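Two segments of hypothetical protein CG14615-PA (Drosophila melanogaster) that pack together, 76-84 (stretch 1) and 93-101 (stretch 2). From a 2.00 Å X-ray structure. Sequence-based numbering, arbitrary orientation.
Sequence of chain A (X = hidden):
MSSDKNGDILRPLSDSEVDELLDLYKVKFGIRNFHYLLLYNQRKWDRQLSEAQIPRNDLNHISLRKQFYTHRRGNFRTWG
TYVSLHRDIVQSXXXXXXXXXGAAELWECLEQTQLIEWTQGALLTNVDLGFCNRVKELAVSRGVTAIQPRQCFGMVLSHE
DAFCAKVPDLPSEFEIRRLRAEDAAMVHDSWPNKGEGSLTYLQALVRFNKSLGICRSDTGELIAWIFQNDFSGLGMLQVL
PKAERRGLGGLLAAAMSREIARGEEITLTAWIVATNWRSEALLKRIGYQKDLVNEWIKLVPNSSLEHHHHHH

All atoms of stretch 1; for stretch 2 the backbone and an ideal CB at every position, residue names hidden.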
# COMPACT_ATOMS: atom_id res chain seq x y z
N PHE A 76 5.14 -9.27 -21.24
CA PHE A 76 4.38 -8.72 -20.14
C PHE A 76 3.07 -8.07 -20.59
O PHE A 76 2.19 -7.82 -19.77
CB PHE A 76 5.23 -7.73 -19.32
CG PHE A 76 5.41 -6.37 -19.95
CD1 PHE A 76 4.44 -5.38 -19.78
CD2 PHE A 76 6.56 -6.07 -20.68
CE1 PHE A 76 4.63 -4.10 -20.32
CE2 PHE A 76 6.75 -4.80 -21.22
CZ PHE A 76 5.79 -3.81 -21.04
N ARG A 77 2.95 -7.81 -21.88
CA ARG A 77 1.75 -7.18 -22.43
C ARG A 77 0.55 -8.11 -22.67
O ARG A 77 -0.59 -7.69 -22.52
CB ARG A 77 2.07 -6.48 -23.75
CG ARG A 77 2.98 -5.27 -23.62
CD ARG A 77 3.68 -4.99 -24.95
NE ARG A 77 5.05 -5.49 -24.93
CZ ARG A 77 6.11 -4.74 -24.66
NH1 ARG A 77 5.96 -3.45 -24.39
NH2 ARG A 77 7.32 -5.29 -24.62
N THR A 78 0.80 -9.36 -23.04
CA THR A 78 -0.31 -10.25 -23.32
C THR A 78 -1.18 -10.59 -22.11
O THR A 78 -2.40 -10.62 -22.22
CB THR A 78 0.17 -11.58 -23.95
OG1 THR A 78 0.51 -12.51 -22.92
CG2 THR A 78 1.40 -11.33 -24.81
N TRP A 79 -0.56 -10.82 -20.95
CA TRP A 79 -1.32 -11.18 -19.75
C TRP A 79 -1.08 -10.25 -18.56
O TRP A 79 -1.60 -10.49 -17.46
CB TRP A 79 -0.99 -12.61 -19.30
CG TRP A 79 -1.13 -13.67 -20.36
CD1 TRP A 79 -0.17 -14.55 -20.76
CD2 TRP A 79 -2.31 -13.98 -21.11
NE1 TRP A 79 -0.68 -15.40 -21.72
CE2 TRP A 79 -1.99 -15.07 -21.95
CE3 TRP A 79 -3.60 -13.45 -21.15
CZ2 TRP A 79 -2.92 -15.64 -22.83
CZ3 TRP A 79 -4.53 -14.02 -22.03
CH2 TRP A 79 -4.18 -15.10 -22.85
N GLY A 80 -0.28 -9.21 -18.77
CA GLY A 80 0.04 -8.27 -17.71
C GLY A 80 0.79 -8.92 -16.56
O GLY A 80 0.81 -8.40 -15.44
N THR A 81 1.43 -10.05 -16.84
CA THR A 81 2.17 -10.79 -15.82
C THR A 81 3.34 -10.00 -15.22
O THR A 81 4.26 -9.59 -15.93
CB THR A 81 2.69 -12.15 -16.40
OG1 THR A 81 1.59 -12.89 -16.92
CG2 THR A 81 3.37 -12.98 -15.33
N TYR A 82 3.30 -9.79 -13.91
CA TYR A 82 4.36 -9.05 -13.27
C TYR A 82 4.57 -9.48 -11.83
O TYR A 82 3.71 -10.10 -11.20
CB TYR A 82 4.07 -7.55 -13.32
CG TYR A 82 3.33 -7.03 -12.11
CD1 TYR A 82 4.01 -6.46 -11.04
CD2 TYR A 82 1.94 -7.13 -12.03
CE1 TYR A 82 3.33 -6.01 -9.91
CE2 TYR A 82 1.25 -6.68 -10.90
CZ TYR A 82 1.95 -6.12 -9.84
OH TYR A 82 1.27 -5.66 -8.74
N VAL A 83 5.74 -9.15 -11.32
CA VAL A 83 6.09 -9.45 -9.95
C VAL A 83 6.96 -8.27 -9.56
O VAL A 83 7.90 -7.93 -10.29
CB VAL A 83 6.93 -10.77 -9.80
CG1 VAL A 83 7.36 -10.95 -8.35
CG2 VAL A 83 6.11 -11.97 -10.25
N SER A 84 6.62 -7.65 -8.44
CA SER A 84 7.39 -6.52 -7.94
C SER A 84 8.06 -6.93 -6.63
O SER A 84 7.53 -7.77 -5.88
CB SER A 84 6.49 -5.31 -7.71
OG SER A 84 5.39 -5.65 -6.91
N UNK A 93 6.43 -8.72 -1.65
CA UNK A 93 6.18 -9.14 -3.02
C UNK A 93 4.73 -8.93 -3.43
O UNK A 93 3.80 -9.22 -2.68
CB UNK A 93 6.56 -10.61 -3.19
N UNK A 94 4.56 -8.41 -4.64
CA UNK A 94 3.24 -8.19 -5.22
C UNK A 94 3.29 -8.85 -6.59
O UNK A 94 4.35 -8.88 -7.22
CB UNK A 94 2.88 -6.71 -5.31
N UNK A 95 2.16 -9.38 -7.05
CA UNK A 95 2.13 -10.02 -8.35
C UNK A 95 0.71 -10.22 -8.87
O UNK A 95 -0.24 -10.29 -8.09
CB UNK A 95 2.85 -11.37 -8.28
N UNK A 96 0.60 -10.30 -10.19
CA UNK A 96 -0.68 -10.52 -10.84
C UNK A 96 -0.47 -10.92 -12.29
O UNK A 96 0.61 -10.79 -12.84
CB UNK A 96 -1.55 -9.27 -10.75
N UNK A 97 -1.54 -11.42 -12.88
CA UNK A 97 -1.58 -11.82 -14.28
C UNK A 97 -3.02 -12.19 -14.52
O UNK A 97 -3.70 -12.67 -13.60
CB UNK A 97 -0.62 -12.97 -14.60
N UNK A 98 -3.51 -11.97 -15.73
CA UNK A 98 -4.89 -12.32 -16.01
C UNK A 98 -5.02 -13.44 -17.02
O UNK A 98 -6.03 -13.54 -17.72
CB UNK A 98 -5.65 -11.09 -16.51
N UNK A 99 -4.01 -14.30 -17.09
CA UNK A 99 -4.05 -15.43 -18.00
C UNK A 99 -5.24 -16.29 -17.53
O UNK A 99 -5.27 -16.75 -16.40
CB UNK A 99 -2.73 -16.21 -18.01
N UNK A 100 -6.23 -16.49 -18.42
CA UNK A 100 -7.48 -17.24 -18.25
C UNK A 100 -7.52 -18.65 -17.66
O UNK A 100 -8.61 -19.12 -17.31
CB UNK A 100 -8.12 -17.34 -19.64
N UNK A 101 -6.40 -19.34 -17.52
CA UNK A 101 -6.48 -20.69 -16.97
C UNK A 101 -5.32 -21.11 -16.07
O UNK A 101 -4.34 -21.69 -16.54
CB UNK A 101 -6.58 -21.69 -18.13

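Stretch 2 runs antiparallel to stretch 1. Residues 82-84 pair with 94-96 as neighbouring strands, and beyond them position 98 meets W79 and G80.

Position 93 has extended backbone angles, and its CA-to-CB bond points sideways. The ideal CB lies 4.0 Å from S84 O and 5.2 Å from V83 CG1. A small or medium apolar side chain would suit, beta-branched ones included. The residue is V93. Its CG1 meets V83 CG1 at 3.8 Å.

Position 94 forms a hydrogen-bonded pair with S84. S84 N donates to the backbone O of 94 at 2.9 Å, and N of 94 donates to S84 O at 3.3 Å. CA-to-CB points to the face carrying Y82 and S84. The ideal CB is tight against S84 OG, at 3.2 Å, and 3.9 Å from Y82 OH. A small side chain fits, alanine or serine, and a hydroxyl could reach Y82 OH; there is little room for a branch at CB beside S84 OG. The residue is S94. Its OG hydrogen-bonds Y82 OH at 2.9 Å, and either hydroxyl could be the donor.

Position 95 is the non-hydrogen-bonded partner of V83, on the same face of the sheet. The ideal CB lies 3.9 Å from V83 CG2 and 3.3 Å from Y82 O. Apolar side chains suit, valine or isoleucine as well as aromatics. The residue is F95. Its CB packs on V83 CG2 at 3.8 Å, while the p rotamer leads the ring away from stretch 1.

Position 96 pairs with Y82: Y82 N donates to the backbone O of 96 at 3.1 Å, and N of 96 donates to Y82 O at 3.3 Å. CA-to-CB again points to the face of Y82 and S84. The ideal CB is 3.8 Å from Y82 CE2, so many apolar side chains could cover the tyrosine. The residue is F96. Its CB touches Y82 CE2 at 3.8 Å, but the ring leads away.

Position 97 leaves the strand, with CA-to-CB sideways. Its ideal CB sits 3.2 Å from T81 OG1 and 3.9 Å from W79 O. Two polar oxygens favour a small donor such as serine; threonine or cysteine might also serve. The residue is S97. Its OG lies 2.7 Å from T81 OG1 and 3.4 Å from W79 O; which of them takes its proton is open.

Position 98 gives its backbone N to W79 O at 3.0 Å. CA-to-CB points sideways, and the ideal CB is 4.2 Å from W79 O. G80 lacks a side chain, leaving space for a flat aromatic or a long aliphatic chain. The residue is W98. W79 CA and G80 CA lie over its ring face, with G80 CA 3.8 Å from W98 CH2. A CB on G80 would fall 2.4 Å from W98 CZ3, a clash.

Position 99 points CA-to-CB sideways, its ideal CB 3.8 Å from W79 CG. A chain with aliphatic length would suit, such as glutamine, methionine or lysine. The residue is Q99. Its CG lies over the face of the W79 five-membered ring.

Position 100 also points sideways. Phi of -48° admits proline but does not demand it. The ideal CB is 5.4 Å from W79 CZ3, so polar or apolar residues would do. The residue is P100, whose CD meets W79 CZ3 at 3.4 Å.

Position 101 is beyond reach of stretch 1, which sets no preference. The residue is D101.

Stretch 2 (93-101) VSFFSWQPD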
# COMPACT_ATOMS: atom_id res chain seq x y z
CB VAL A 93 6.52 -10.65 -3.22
CG1 VAL A 93 6.38 -11.03 -4.68
CG2 VAL A 93 7.93 -10.95 -2.74
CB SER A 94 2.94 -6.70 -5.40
OG SER A 94 1.70 -6.52 -6.05
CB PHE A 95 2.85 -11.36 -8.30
CG PHE A 95 2.27 -12.32 -7.30
CD1 PHE A 95 1.13 -13.06 -7.60
CD2 PHE A 95 2.84 -12.47 -6.04
CE1 PHE A 95 0.57 -13.94 -6.67
CE2 PHE A 95 2.29 -13.35 -5.10
CZ PHE A 95 1.16 -14.08 -5.41
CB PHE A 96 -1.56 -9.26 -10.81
CG PHE A 96 -3.01 -9.55 -11.05
CD1 PHE A 96 -3.81 -10.03 -10.01
CD2 PHE A 96 -3.57 -9.45 -12.33
CE1 PHE A 96 -5.14 -10.41 -10.23
CE2 PHE A 96 -4.89 -9.83 -12.57
CZ PHE A 96 -5.68 -10.31 -11.52
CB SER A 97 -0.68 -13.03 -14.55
OG SER A 97 -0.82 -13.42 -15.91
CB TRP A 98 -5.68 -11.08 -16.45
CG TRP A 98 -5.18 -10.37 -17.68
CD1 TRP A 98 -5.30 -10.79 -18.97
CD2 TRP A 98 -4.55 -9.09 -17.72
NE1 TRP A 98 -4.78 -9.84 -19.82
CE2 TRP A 98 -4.31 -8.79 -19.08
CE3 TRP A 98 -4.16 -8.17 -16.74
CZ2 TRP A 98 -3.69 -7.60 -19.49
CZ3 TRP A 98 -3.55 -6.97 -17.15
CH2 TRP A 98 -3.32 -6.71 -18.51
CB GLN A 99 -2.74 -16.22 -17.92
CG GLN A 99 -2.56 -17.19 -19.08
CD GLN A 99 -1.18 -17.81 -19.11
OE1 GLN A 99 -0.83 -18.49 -20.06
NE2 GLN A 99 -0.39 -17.57 -18.06
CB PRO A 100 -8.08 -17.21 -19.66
CG PRO A 100 -7.61 -15.90 -20.19
CD PRO A 100 -6.16 -15.92 -19.78
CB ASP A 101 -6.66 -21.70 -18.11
CG ASP A 101 -6.68 -23.13 -17.63
OD1 ASP A 101 -5.60 -23.74 -17.50
OD2 ASP A 101 -7.80 -23.65 -17.38
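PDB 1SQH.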